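Local coordinates for protein nicotinate phosphoribosyltransferase (Porphyromonas gingivalis, PDB 2IM5) that probably catalyses the ATP-dependent synthesis of nicotinate ribonucleotide from nicotinate and phosphoribosyl diphosphate, the entry of nicotinate into NAD biosynthesis, at residues I4-D9 / N196-H201; D9-K14 / G166-F171; G209-E214 / G245-D250. All coordinates share one frame; numbering follows the deposited sequence.

Interaction 1: residues I4-D9 / N196-H201; sequences IRSILD and NVHLAH
Leu-8 and Asp-9, in the N-terminal loop ahead of helix 12-24, dock onto Asn-196, Val-197 and His-198 at the start of helix 197-203, a buried contact that is polar at its centre and apolar at its flank. Leu-8 O receives His-198 N at 2.8 Å, a weak bond because the N-H is bent to 129°. The first turn of a helix has N-H groups without partners inside the helix, and here an outside carbonyl takes up one of them. Beside it Asp-9 OD1 accepts from Asn-196 ND2 (2.9 Å), with carboxylate and amide nearly coplanar. The amide of Asn-196 works with both ends: OD1 takes Leu-199 N (3.0 Å) as the N-cap while ND2 holds the aspartate, whose two oxygens also bind Arg-170. Ser-6 CB lies over one face of the His-198 imidazole, toward its rim, 4.1 Å from the ring centroid, a CH-pi contact. Ser-6 OG, anti to the backbone N (chi1 170°), accepts from Leu-8 N at 2.9 Å and also bonds Glu-66. Leu-8 CD1 meets Val-197 CG1 at 4.1 Å, and Phe-15 and Leu-70 pack against this leucine. An ST turn within a type I beta turn, Ser-6 to Asp-9, thus presents its end to an asparagine-capped helix N-terminus.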
ATOM      1  N   ILE A   4      -9.269   5.546  15.267  1.00 30.68           N
ATOM      2  CA  ILE A   4      -9.191   6.288  14.008  1.00 30.48           C
ATOM      3  C   ILE A   4     -10.023   7.559  14.188  1.00 30.61           C
ATOM      4  O   ILE A   4     -11.240   7.494  14.356  1.00 29.92           O
ATOM      5  CB  ILE A   4      -9.755   5.471  12.817  1.00 29.91           C
ATOM      6  CG1 ILE A   4      -8.990   4.152  12.662  1.00 28.53           C
ATOM      7  CG2 ILE A   4      -9.658   6.289  11.535  1.00 29.65           C
ATOM      8  CD1 ILE A   4      -7.500   4.306  12.345  1.00 26.99           C
ATOM      9  N   ARG A   5      -9.362   8.713  14.152  1.00 30.65           N
ATOM     10  CA  ARG A   5     -10.045   9.987  14.344  1.00 32.33           C
ATOM     11  C   ARG A   5     -10.283  10.789  13.077  1.00 31.04           C
ATOM     12  O   ARG A   5     -11.147  11.667  13.047  1.00 31.18           O
ATOM     13  CB  ARG A   5      -9.264  10.854  15.339  1.00 37.16           C
ATOM     14  CG  ARG A   5      -9.194  10.281  16.753  1.00 41.85           C
ATOM     15  CD  ARG A   5     -10.587   9.884  17.230  1.00 47.50           C
ATOM     16  NE  ARG A   5     -10.631   9.557  18.653  1.00 52.43           N
ATOM     17  CZ  ARG A   5     -10.520  10.453  19.627  1.00 54.84           C
ATOM     18  NH1 ARG A   5     -10.355  11.740  19.332  1.00 56.26           N
ATOM     19  NH2 ARG A   5     -10.576  10.065  20.895  1.00 56.18           N
ATOM     20  N   SER A   6      -9.516  10.503  12.033  1.00 29.17           N
ATOM     21  CA  SER A   6      -9.673  11.225  10.777  1.00 28.27           C
ATOM     22  C   SER A   6      -9.985  10.321   9.594  1.00 27.22           C
ATOM     23  O   SER A   6      -9.412   9.239   9.449  1.00 27.36           O
ATOM     24  CB  SER A   6      -8.409  12.021  10.461  1.00 27.80           C
ATOM     25  OG  SER A   6      -8.475  12.535   9.137  1.00 27.53           O
ATOM     26  N   ILE A   7     -10.880  10.777   8.732  1.00 26.12           N
ATOM     27  CA  ILE A   7     -11.224   9.989   7.565  1.00 25.26           C
ATOM     28  C   ILE A   7     -10.029   9.976   6.603  1.00 23.40           C
ATOM     29  O   ILE A   7      -9.987   9.182   5.672  1.00 22.35           O
ATOM     30  CB  ILE A   7     -12.498  10.552   6.885  1.00 26.17           C
ATOM     31  CG1 ILE A   7     -13.200   9.437   6.112  1.00 27.56           C
ATOM     32  CG2 ILE A   7     -12.148  11.702   5.957  1.00 25.30           C
ATOM     33  CD1 ILE A   7     -14.650   9.751   5.783  1.00 28.38           C
ATOM     34  N   LEU A   8      -9.051  10.851   6.845  1.00 22.12           N
ATOM     35  CA  LEU A   8      -7.851  10.915   6.012  1.00 19.87           C
ATOM     36  C   LEU A   8      -6.712  10.089   6.605  1.00 18.65           C
ATOM     37  O   LEU A   8      -5.630  10.007   6.021  1.00 18.74           O
ATOM     38  CB  LEU A   8      -7.377  12.361   5.835  1.00 19.20           C
ATOM     39  CG  LEU A   8      -8.290  13.365   5.133  1.00 18.57           C
ATOM     40  CD1 LEU A   8      -7.497  14.641   4.869  1.00 19.23           C
ATOM     41  CD2 LEU A   8      -8.820  12.779   3.824  1.00 16.60           C
ATOM     42  N   ASP A   9      -6.945   9.479   7.763  1.00 19.42           N
ATOM     43  CA  ASP A   9      -5.917   8.651   8.392  1.00 20.21           C
ATOM     44  C   ASP A   9      -5.944   7.296   7.690  1.00 20.76           C
ATOM     45  O   ASP A   9      -6.493   6.314   8.197  1.00 21.49           O
ATOM     46  CB  ASP A   9      -6.192   8.501   9.895  1.00 21.46           C
ATOM     47  CG  ASP A   9      -5.058   7.806  10.640  1.00 23.37           C
ATOM     48  OD1 ASP A   9      -3.936   7.715  10.098  1.00 22.90           O
ATOM     49  OD2 ASP A   9      -5.282   7.358  11.784  1.00 26.51           O
ATOM     50  N   ASN A 196       0.496   8.484   4.484  1.00 17.30           N
ATOM     51  CA  ASN A 196      -0.612   8.816   5.379  1.00 17.53           C
ATOM     52  C   ASN A 196      -1.125  10.215   5.047  1.00 17.85           C
ATOM     53  O   ASN A 196      -0.491  11.220   5.392  1.00 19.63           O
ATOM     54  CB  ASN A 196      -0.144   8.767   6.833  1.00 17.15           C
ATOM     55  CG  ASN A 196      -1.287   8.881   7.811  1.00 16.45           C
ATOM     56  OD1 ASN A 196      -2.126   9.780   7.707  1.00 17.67           O
ATOM     57  ND2 ASN A 196      -1.329   7.969   8.778  1.00 18.72           N
ATOM     58  N   VAL A 197      -2.277  10.283   4.389  1.00 17.55           N
ATOM     59  CA  VAL A 197      -2.846  11.570   3.975  1.00 17.16           C
ATOM     60  C   VAL A 197      -3.115  12.522   5.138  1.00 19.01           C
ATOM     61  O   VAL A 197      -2.867  13.728   5.030  1.00 19.14           O
ATOM     62  CB  VAL A 197      -4.140  11.359   3.161  1.00 16.84           C
ATOM     63  CG1 VAL A 197      -4.632  12.689   2.593  1.00 15.56           C
ATOM     64  CG2 VAL A 197      -3.874  10.359   2.039  1.00 14.09           C
ATOM     65  N   HIS A 198      -3.613  11.978   6.247  1.00 18.85           N
ATOM     66  CA  HIS A 198      -3.891  12.770   7.437  1.00 19.12           C
ATOM     67  C   HIS A 198      -2.634  13.444   8.001  1.00 19.63           C
ATOM     68  O   HIS A 198      -2.638  14.645   8.307  1.00 17.37           O
ATOM     69  CB  HIS A 198      -4.514  11.895   8.525  1.00 19.10           C
ATOM     70  CG  HIS A 198      -4.457  12.504   9.891  1.00 20.89           C
ATOM     71  ND1 HIS A 198      -5.037  13.719  10.193  1.00 21.31           N
ATOM     72  CD2 HIS A 198      -3.880  12.067  11.037  1.00 20.74           C
ATOM     73  CE1 HIS A 198      -4.824  14.002  11.467  1.00 21.69           C
ATOM     74  NE2 HIS A 198      -4.123  13.015  12.001  1.00 22.72           N
ATOM     75  N   LEU A 199      -1.562  12.671   8.148  1.00 18.08           N
ATOM     76  CA  LEU A 199      -0.330  13.220   8.682  1.00 19.02           C
ATOM     77  C   LEU A 199       0.369  14.153   7.693  1.00 19.63           C
ATOM     78  O   LEU A 199       1.144  15.020   8.094  1.00 21.37           O
ATOM     79  CB  LEU A 199       0.596  12.086   9.124  1.00 17.55           C
ATOM     80  CG  LEU A 199       0.038  11.311  10.330  1.00 19.48           C
ATOM     81  CD1 LEU A 199       1.006  10.215  10.749  1.00 16.37           C
ATOM     82  CD2 LEU A 199      -0.212  12.284  11.495  1.00 17.81           C
ATOM     83  N   ALA A 200       0.100  13.980   6.401  1.00 19.22           N
ATOM     84  CA  ALA A 200       0.698  14.846   5.394  1.00 18.17           C
ATOM     85  C   ALA A 200       0.012  16.201   5.549  1.00 18.52           C
ATOM     86  O   ALA A 200       0.636  17.255   5.431  1.00 17.82           O
ATOM     87  CB  ALA A 200       0.454  14.289   4.001  1.00 17.51           C
ATOM     88  N   HIS A 201      -1.285  16.153   5.823  1.00 18.63           N
ATOM     89  CA  HIS A 201      -2.079  17.354   6.017  1.00 19.70           C
ATOM     90  C   HIS A 201      -1.598  18.060   7.281  1.00 20.81           C
ATOM     91  O   HIS A 201      -1.274  19.249   7.263  1.00 20.24           O
ATOM     92  CB  HIS A 201      -3.556  16.983   6.169  1.00 19.97           C
ATOM     93  CG  HIS A 201      -4.445  18.144   6.495  1.00 22.65           C
ATOM     94  ND1 HIS A 201      -5.673  17.990   7.101  1.00 24.64           N
ATOM     95  CD2 HIS A 201      -4.296  19.474   6.281  1.00 22.27           C
ATOM     96  CE1 HIS A 201      -6.242  19.174   7.247  1.00 23.85           C
ATOM     97  NE2 HIS A 201      -5.428  20.091   6.757  1.00 21.96           N
TER

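Interaction 2: residues D9-K14 / G166-F171; sequences DTDLYK and GMRRRF
Met-167 and Asp-9 bury the largest areas where the approach to helix 12-24 meets the loop 166-171; Asp-11 and Arg-168 come next, equal to each other. The unbranched chain of Met-167 lies between the two acids: CB is 4.0 Å from Asp-11 OD1, while SD rests on Thr-10 CA at 3.4 Å, and the terminal methyl sits against Asp-9. A long, unbranched thioether can follow the backbone from Asp-11 to Asp-9. Asp-9 itself meets Arg-170 tip to tip. Arg-170 NH1 gives a hydrogen bond to Asp-9 OD1 (3.0 Å) and Arg-170 NH2 one to Asp-9 OD2 (2.8 Å), the latter nearly straight at 173°, and both oxygens lie in or near the guanidinium plane. The arginine starts from the crowded position (chi1 66°) but is extended from CG to NE, which carries its end to the carboxylate; Glu-176 binds NH1 as well. Asp-11 engages Arg-168 differently, through a long, charge-only salt bridge. A water bridges them, donating to Asp-11 OD2 (2.7 Å) and accepting from Arg-168 N and NE. Ser-195 holds the other oxygen of Asp-11, and Glu-120 pairs with Arg-168 NH1. An end-on, bidentate Asp-Arg salt bridge thus joins the N-terminal segment to the loop between parallel-sheet strand 162-164 and helix 173-186.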
ATOM      1  N   ASP A   9      -6.945   9.479   7.763  1.00 19.42           N
ATOM      2  CA  ASP A   9      -5.917   8.651   8.392  1.00 20.21           C
ATOM      3  C   ASP A   9      -5.944   7.296   7.690  1.00 20.76           C
ATOM      4  O   ASP A   9      -6.493   6.314   8.197  1.00 21.49           O
ATOM      5  CB  ASP A   9      -6.192   8.501   9.895  1.00 21.46           C
ATOM      6  CG  ASP A   9      -5.058   7.806  10.640  1.00 23.37           C
ATOM      7  OD1 ASP A   9      -3.936   7.715  10.098  1.00 22.90           O
ATOM      8  OD2 ASP A   9      -5.282   7.358  11.784  1.00 26.51           O
ATOM      9  N   THR A  10      -5.350   7.271   6.502  1.00 20.61           N
ATOM     10  CA  THR A  10      -5.286   6.079   5.669  1.00 18.89           C
ATOM     11  C   THR A  10      -4.211   6.334   4.614  1.00 19.22           C
ATOM     12  O   THR A  10      -3.624   7.423   4.566  1.00 18.11           O
ATOM     13  CB  THR A  10      -6.654   5.825   4.980  1.00 19.65           C
ATOM     14  OG1 THR A  10      -6.612   4.602   4.234  1.00 19.21           O
ATOM     15  CG2 THR A  10      -6.999   6.971   4.045  1.00 20.05           C
ATOM     16  N   ASP A  11      -3.945   5.335   3.777  1.00 18.50           N
ATOM     17  CA  ASP A  11      -2.938   5.483   2.734  1.00 18.81           C
ATOM     18  C   ASP A  11      -3.474   6.162   1.483  1.00 18.53           C
ATOM     19  O   ASP A  11      -4.638   5.998   1.121  1.00 18.30           O
ATOM     20  CB  ASP A  11      -2.351   4.127   2.354  1.00 21.63           C
ATOM     21  CG  ASP A  11      -1.372   3.617   3.386  1.00 24.08           C
ATOM     22  OD1 ASP A  11      -0.438   4.367   3.733  1.00 25.54           O
ATOM     23  OD2 ASP A  11      -1.533   2.470   3.844  1.00 28.70           O
ATOM     24  N   LEU A  12      -2.607   6.925   0.827  1.00 17.50           N
ATOM     25  CA  LEU A  12      -2.984   7.629  -0.390  1.00 17.58           C
ATOM     26  C   LEU A  12      -3.583   6.692  -1.434  1.00 17.10           C
ATOM     27  O   LEU A  12      -4.599   7.006  -2.048  1.00 18.17           O
ATOM     28  CB  LEU A  12      -1.762   8.322  -0.992  1.00 15.18           C
ATOM     29  CG  LEU A  12      -1.980   8.899  -2.395  1.00 16.10           C
ATOM     30  CD1 LEU A  12      -2.993  10.038  -2.324  1.00 13.85           C
ATOM     31  CD2 LEU A  12      -0.651   9.390  -2.969  1.00 15.95           C
ATOM     32  N   TYR A  13      -2.965   5.530  -1.622  1.00 17.36           N
ATOM     33  CA  TYR A  13      -3.442   4.607  -2.639  1.00 17.25           C
ATOM     34  C   TYR A  13      -4.878   4.139  -2.452  1.00 17.53           C
ATOM     35  O   TYR A  13      -5.515   3.709  -3.412  1.00 17.71           O
ATOM     36  CB  TYR A  13      -2.483   3.413  -2.774  1.00 18.85           C
ATOM     37  CG  TYR A  13      -2.595   2.342  -1.708  1.00 20.90           C
ATOM     38  CD1 TYR A  13      -3.554   1.329  -1.805  1.00 20.39           C
ATOM     39  CD2 TYR A  13      -1.716   2.317  -0.625  1.00 20.68           C
ATOM     40  CE1 TYR A  13      -3.625   0.314  -0.854  1.00 20.55           C
ATOM     41  CE2 TYR A  13      -1.779   1.307   0.335  1.00 22.29           C
ATOM     42  CZ  TYR A  13      -2.736   0.305   0.213  1.00 23.28           C
ATOM     43  OH  TYR A  13      -2.792  -0.710   1.151  1.00 23.38           O
ATOM     44  N   LYS A  14      -5.398   4.227  -1.231  1.00 17.87           N
ATOM     45  CA  LYS A  14      -6.775   3.818  -0.988  1.00 16.69           C
ATOM     46  C   LYS A  14      -7.708   4.788  -1.715  1.00 18.24           C
ATOM     47  O   LYS A  14      -8.723   4.378  -2.285  1.00 18.56           O
ATOM     48  CB  LYS A  14      -7.075   3.798   0.516  1.00 18.39           C
ATOM     49  CG  LYS A  14      -6.207   2.807   1.316  1.00 20.62           C
ATOM     50  CD  LYS A  14      -6.736   1.365   1.307  1.00 20.28           C
ATOM     51  CE  LYS A  14      -6.765   0.739  -0.091  1.00 21.15           C
ATOM     52  NZ  LYS A  14      -7.084  -0.725  -0.060  1.00 19.96           N
ATOM     53  N   GLY A 166       4.618   3.436   6.477  1.00 26.19           N
ATOM     54  CA  GLY A 166       4.396   2.449   7.528  1.00 27.39           C
ATOM     55  C   GLY A 166       3.107   2.477   8.336  1.00 28.45           C
ATOM     56  O   GLY A 166       3.067   1.951   9.452  1.00 28.59           O
ATOM     57  N   MET A 167       2.053   3.063   7.785  1.00 26.53           N
ATOM     58  CA  MET A 167       0.789   3.155   8.500  1.00 27.62           C
ATOM     59  C   MET A 167       0.153   1.834   8.947  1.00 26.71           C
ATOM     60  O   MET A 167      -0.151   1.651  10.123  1.00 25.98           O
ATOM     61  CB  MET A 167      -0.218   3.952   7.665  1.00 28.35           C
ATOM     62  CG  MET A 167      -1.667   3.728   8.061  1.00 31.00           C
ATOM     63  SD  MET A 167      -2.731   5.120   7.651  1.00 30.90           S
ATOM     64  CE  MET A 167      -3.924   4.974   8.964  1.00 33.32           C
ATOM     65  N   ARG A 168      -0.044   0.915   8.013  1.00 26.47           N
ATOM     66  CA  ARG A 168      -0.681  -0.352   8.337  1.00 27.84           C
ATOM     67  C   ARG A 168      -0.116  -1.136   9.517  1.00 27.46           C
ATOM     68  O   ARG A 168      -0.865  -1.818  10.214  1.00 25.68           O
ATOM     69  CB  ARG A 168      -0.725  -1.238   7.100  1.00 25.70           C
ATOM     70  CG  ARG A 168      -1.825  -0.832   6.138  1.00 28.84           C
ATOM     71  CD  ARG A 168      -1.723  -1.601   4.830  1.00 29.07           C
ATOM     72  NE  ARG A 168      -0.463  -1.297   4.165  1.00 29.52           N
ATOM     73  CZ  ARG A 168      -0.036  -1.899   3.066  1.00 31.21           C
ATOM     74  NH1 ARG A 168      -0.772  -2.846   2.499  1.00 30.64           N
ATOM     75  NH2 ARG A 168       1.130  -1.552   2.533  1.00 32.41           N
ATOM     76  N   ARG A 169       1.189  -1.038   9.755  1.00 27.07           N
ATOM     77  CA  ARG A 169       1.795  -1.764  10.869  1.00 27.66           C
ATOM     78  C   ARG A 169       2.412  -0.878  11.943  1.00 26.13           C
ATOM     79  O   ARG A 169       3.236  -1.339  12.730  1.00 25.28           O
ATOM     80  CB  ARG A 169       2.848  -2.737  10.345  1.00 28.77           C
ATOM     81  CG  ARG A 169       2.232  -3.875   9.564  1.00 34.10           C
ATOM     82  CD  ARG A 169       3.266  -4.854   9.072  1.00 34.85           C
ATOM     83  NE  ARG A 169       2.629  -5.894   8.277  1.00 37.38           N
ATOM     84  CZ  ARG A 169       3.279  -6.916   7.737  1.00 38.89           C
ATOM     85  NH1 ARG A 169       4.591  -7.033   7.911  1.00 40.41           N
ATOM     86  NH2 ARG A 169       2.620  -7.819   7.021  1.00 39.79           N
ATOM     87  N   ARG A 170       2.013   0.389  11.974  1.00 24.81           N
ATOM     88  CA  ARG A 170       2.534   1.320  12.966  1.00 22.25           C
ATOM     89  C   ARG A 170       2.208   0.823  14.381  1.00 22.44           C
ATOM     90  O   ARG A 170       1.231   0.097  14.579  1.00 20.26           O
ATOM     91  CB  ARG A 170       1.916   2.699  12.754  1.00 21.66           C
ATOM     92  CG  ARG A 170       0.416   2.761  13.027  1.00 22.46           C
ATOM     93  CD  ARG A 170      -0.166   4.104  12.597  1.00 21.89           C
ATOM     94  NE  ARG A 170      -1.595   4.217  12.882  1.00 20.20           N
ATOM     95  CZ  ARG A 170      -2.376   5.171  12.385  1.00 20.15           C
ATOM     96  NH1 ARG A 170      -1.862   6.096  11.579  1.00 18.17           N
ATOM     97  NH2 ARG A 170      -3.668   5.197  12.682  1.00 19.02           N
ATOM     98  N   PHE A 171       3.027   1.211  15.357  1.00 20.95           N
ATOM     99  CA  PHE A 171       2.786   0.819  16.740  1.00 20.08           C
ATOM    100  C   PHE A 171       1.491   1.499  17.179  1.00 18.66           C
ATOM    101  O   PHE A 171       0.656   0.900  17.849  1.00 19.66           O
ATOM    102  CB  PHE A 171       3.939   1.274  17.643  1.00 21.83           C
ATOM    103  CG  PHE A 171       3.794   0.837  19.081  1.00 21.71           C
ATOM    104  CD1 PHE A 171       4.240  -0.417  19.494  1.00 23.94           C
ATOM    105  CD2 PHE A 171       3.196   1.673  20.015  1.00 21.94           C
ATOM    106  CE1 PHE A 171       4.092  -0.827  20.822  1.00 22.36           C
ATOM    107  CE2 PHE A 171       3.040   1.273  21.343  1.00 22.94           C
ATOM    108  CZ  PHE A 171       3.491   0.022  21.745  1.00 21.30           C
TER
HETATM  109  O   HOH W   1       0.478   1.306   5.206  1.00 31.50           O

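Interaction 3: residues G209-E214 / G245-D250; sequences GTHPHE and GTVLTD
Leu-248 and His-213 make the central contact: CD1 of the leucine stands over the middle of one imidazole face, 3.5 Å from the ring centroid and only 8° off the normal, a CH-pi contact. The two side chains cross at about a right angle, and CD2 of the leucine also approaches the ring at CE1. His-211, two residues before His-213, meets the same strand, its CE1 3.6 Å from Leu-248 CB and its NE2 3.6 Å from Val-247 CG2, which lies at the ring edge. The threonine methyls close the far end, Thr-210 CG2 and Thr-246 CG2 meeting tightly at 3.5 Å. Strand 246-248 is an outermost strand of the parallel sheet, next to strand 271-274; segment 209-214, leading into helix 213-223, lies along it and past its end, the two directions 25° apart. His-213 is predicted to be the residue phosphorylated by autocatalysis; it is unmodified here. Further out, His-211 ND1 donates to Pro-212 O at 2.9 Å, which fixes the ring's rotation. A water joins His-211 N to Thr-246 O. Weak hydrogen bonds to Thr-251 and Asp-275 help orient the His-213 ring, and Arg-273 and Ser-271 engage the hydroxyls of Thr-210 and Thr-246 respectively.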
ATOM      1  N   GLY A 209       2.745   7.837  -2.830  1.00 25.51           N
ATOM      2  CA  GLY A 209       2.248   6.480  -2.985  1.00 28.50           C
ATOM      3  C   GLY A 209       2.111   6.069  -4.439  1.00 30.80           C
ATOM      4  O   GLY A 209       2.273   6.888  -5.344  1.00 31.88           O
ATOM      5  N   THR A 210       1.820   4.795  -4.671  1.00 31.22           N
ATOM      6  CA  THR A 210       1.658   4.284  -6.030  1.00 31.06           C
ATOM      7  C   THR A 210       0.382   3.460  -6.058  1.00 29.06           C
ATOM      8  O   THR A 210      -0.205   3.210  -5.014  1.00 29.37           O
ATOM      9  CB  THR A 210       2.820   3.348  -6.419  1.00 32.46           C
ATOM     10  OG1 THR A 210       2.759   2.156  -5.621  1.00 30.95           O
ATOM     11  CG2 THR A 210       4.159   4.033  -6.191  1.00 31.55           C
ATOM     12  N   HIS A 211      -0.049   3.037  -7.242  1.00 27.57           N
ATOM     13  CA  HIS A 211      -1.246   2.208  -7.320  1.00 27.28           C
ATOM     14  C   HIS A 211      -0.839   0.923  -6.587  1.00 25.03           C
ATOM     15  O   HIS A 211       0.345   0.591  -6.512  1.00 25.23           O
ATOM     16  CB  HIS A 211      -1.619   1.919  -8.778  1.00 27.01           C
ATOM     17  CG  HIS A 211      -0.746   0.896  -9.437  1.00 30.39           C
ATOM     18  ND1 HIS A 211      -0.770  -0.440  -9.089  1.00 31.81           N
ATOM     19  CD2 HIS A 211       0.192   1.013 -10.406  1.00 30.74           C
ATOM     20  CE1 HIS A 211       0.117  -1.099  -9.812  1.00 31.02           C
ATOM     21  NE2 HIS A 211       0.714  -0.241 -10.619  1.00 32.27           N
ATOM     22  N   PRO A 212      -1.808   0.190  -6.030  1.00 23.93           N
ATOM     23  CA  PRO A 212      -1.496  -1.045  -5.305  1.00 22.16           C
ATOM     24  C   PRO A 212      -1.634  -2.307  -6.151  1.00 21.37           C
ATOM     25  O   PRO A 212      -2.073  -2.252  -7.308  1.00 20.10           O
ATOM     26  CB  PRO A 212      -2.507  -1.020  -4.181  1.00 22.97           C
ATOM     27  CG  PRO A 212      -3.746  -0.550  -4.941  1.00 23.68           C
ATOM     28  CD  PRO A 212      -3.215   0.575  -5.826  1.00 23.57           C
ATOM     29  N   HIS A 213      -1.271  -3.442  -5.548  1.00 18.89           N
ATOM     30  CA  HIS A 213      -1.368  -4.736  -6.203  1.00 18.42           C
ATOM     31  C   HIS A 213      -2.823  -5.085  -6.492  1.00 17.93           C
ATOM     32  O   HIS A 213      -3.109  -5.703  -7.516  1.00 18.19           O
ATOM     33  CB  HIS A 213      -0.779  -5.843  -5.321  1.00 20.36           C
ATOM     34  CG  HIS A 213       0.711  -5.805  -5.198  1.00 20.82           C
ATOM     35  ND1 HIS A 213       1.556  -6.081  -6.252  1.00 23.69           N
ATOM     36  CD2 HIS A 213       1.510  -5.519  -4.143  1.00 22.28           C
ATOM     37  CE1 HIS A 213       2.810  -5.968  -5.852  1.00 21.84           C
ATOM     38  NE2 HIS A 213       2.810  -5.627  -4.577  1.00 23.64           N
ATOM     39  N   GLU A 214      -3.737  -4.696  -5.598  1.00 17.42           N
ATOM     40  CA  GLU A 214      -5.155  -5.025  -5.781  1.00 17.66           C
ATOM     41  C   GLU A 214      -5.704  -4.532  -7.119  1.00 17.48           C
ATOM     42  O   GLU A 214      -6.567  -5.179  -7.713  1.00 17.39           O
ATOM     43  CB  GLU A 214      -6.015  -4.471  -4.629  1.00 17.22           C
ATOM     44  CG  GLU A 214      -6.036  -2.961  -4.505  1.00 19.11           C
ATOM     45  CD  GLU A 214      -7.041  -2.460  -3.467  1.00 20.90           C
ATOM     46  OE1 GLU A 214      -8.261  -2.458  -3.750  1.00 21.77           O
ATOM     47  OE2 GLU A 214      -6.609  -2.070  -2.363  1.00 21.53           O
ATOM     48  N   GLY A 245       2.307   8.238 -12.227  1.00 21.47           N
ATOM     49  CA  GLY A 245       2.932   7.325 -13.171  1.00 21.58           C
ATOM     50  C   GLY A 245       3.943   6.289 -12.702  1.00 20.47           C
ATOM     51  O   GLY A 245       4.982   6.131 -13.327  1.00 22.51           O
ATOM     52  N   THR A 246       3.654   5.583 -11.618  1.00 20.55           N
ATOM     53  CA  THR A 246       4.557   4.541 -11.132  1.00 20.49           C
ATOM     54  C   THR A 246       3.817   3.224 -11.258  1.00 20.48           C
ATOM     55  O   THR A 246       2.621   3.160 -10.987  1.00 20.27           O
ATOM     56  CB  THR A 246       4.929   4.745  -9.656  1.00 21.56           C
ATOM     57  OG1 THR A 246       5.606   5.995  -9.505  1.00 21.99           O
ATOM     58  CG2 THR A 246       5.846   3.627  -9.174  1.00 18.63           C
ATOM     59  N   VAL A 247       4.503   2.173 -11.683  1.00 20.45           N
ATOM     60  CA  VAL A 247       3.830   0.896 -11.822  1.00 20.28           C
ATOM     61  C   VAL A 247       4.519  -0.255 -11.093  1.00 20.74           C
ATOM     62  O   VAL A 247       5.749  -0.346 -11.064  1.00 20.17           O
ATOM     63  CB  VAL A 247       3.653   0.530 -13.318  1.00 21.88           C
ATOM     64  CG1 VAL A 247       5.009   0.382 -13.985  1.00 22.74           C
ATOM     65  CG2 VAL A 247       2.832  -0.761 -13.449  1.00 23.10           C
ATOM     66  N   LEU A 248       3.704  -1.110 -10.477  1.00 21.66           N
ATOM     67  CA  LEU A 248       4.171  -2.293  -9.768  1.00 21.49           C
ATOM     68  C   LEU A 248       4.349  -3.375 -10.819  1.00 21.81           C
ATOM     69  O   LEU A 248       3.485  -3.554 -11.676  1.00 22.79           O
ATOM     70  CB  LEU A 248       3.135  -2.747  -8.737  1.00 22.40           C
ATOM     71  CG  LEU A 248       3.296  -2.191  -7.325  1.00 23.15           C
ATOM     72  CD1 LEU A 248       2.079  -2.559  -6.490  1.00 24.86           C
ATOM     73  CD2 LEU A 248       4.569  -2.754  -6.698  1.00 22.82           C
ATOM     74  N   THR A 249       5.449  -4.115 -10.739  1.00 21.09           N
ATOM     75  CA  THR A 249       5.744  -5.140 -11.731  1.00 19.80           C
ATOM     76  C   THR A 249       5.688  -6.598 -11.285  1.00 19.08           C
ATOM     77  O   THR A 249       5.625  -7.487 -12.126  1.00 19.66           O
ATOM     78  CB  THR A 249       7.151  -4.917 -12.324  1.00 20.93           C
ATOM     79  OG1 THR A 249       8.137  -5.206 -11.321  1.00 21.94           O
ATOM     80  CG2 THR A 249       7.322  -3.470 -12.772  1.00 21.69           C
ATOM     81  N   ASP A 250       5.683  -6.853  -9.983  1.00 18.63           N
ATOM     82  CA  ASP A 250       5.715  -8.237  -9.496  1.00 18.63           C
ATOM     83  C   ASP A 250       4.403  -8.984  -9.247  1.00 17.30           C
ATOM     84  O   ASP A 250       4.442 -10.146  -8.830  1.00 17.54           O
ATOM     85  CB  ASP A 250       6.563  -8.293  -8.219  1.00 19.18           C
ATOM     86  CG  ASP A 250       5.881  -7.620  -7.035  1.00 22.58           C
ATOM     87  OD1 ASP A 250       5.073  -6.697  -7.257  1.00 23.35           O
ATOM     88  OD2 ASP A 250       6.155  -8.004  -5.876  1.00 24.62           O
TER
HETATM   89  O   HOH W   2       1.024   4.337  -9.389  1.00 25.91           O

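In the fold
All three contacts are largely buried, but interaction 2 lies nearest the centre of the chain and interaction 1 farthest from it. Interactions 1 and 2 share Asp-9, and their centres are about 9 Å apart; Thr-10 O probably accepts from Val-197 N between them. Their chemistry differs: in interaction 1 a backbone carbonyl and a carboxylate of the loop meet an N-H and the capping asparagine of the helix start, whereas interaction 2 combines Asp-Arg charge pairs with a buried methionine. Interaction 3 joins two pieces of the parallel-sheet region and is mainly apolar and aromatic. It reaches interaction 2 through the Lys-14 to Glu-214 salt bridge and Tyr-13 against Pro-212, but does not touch interaction 1.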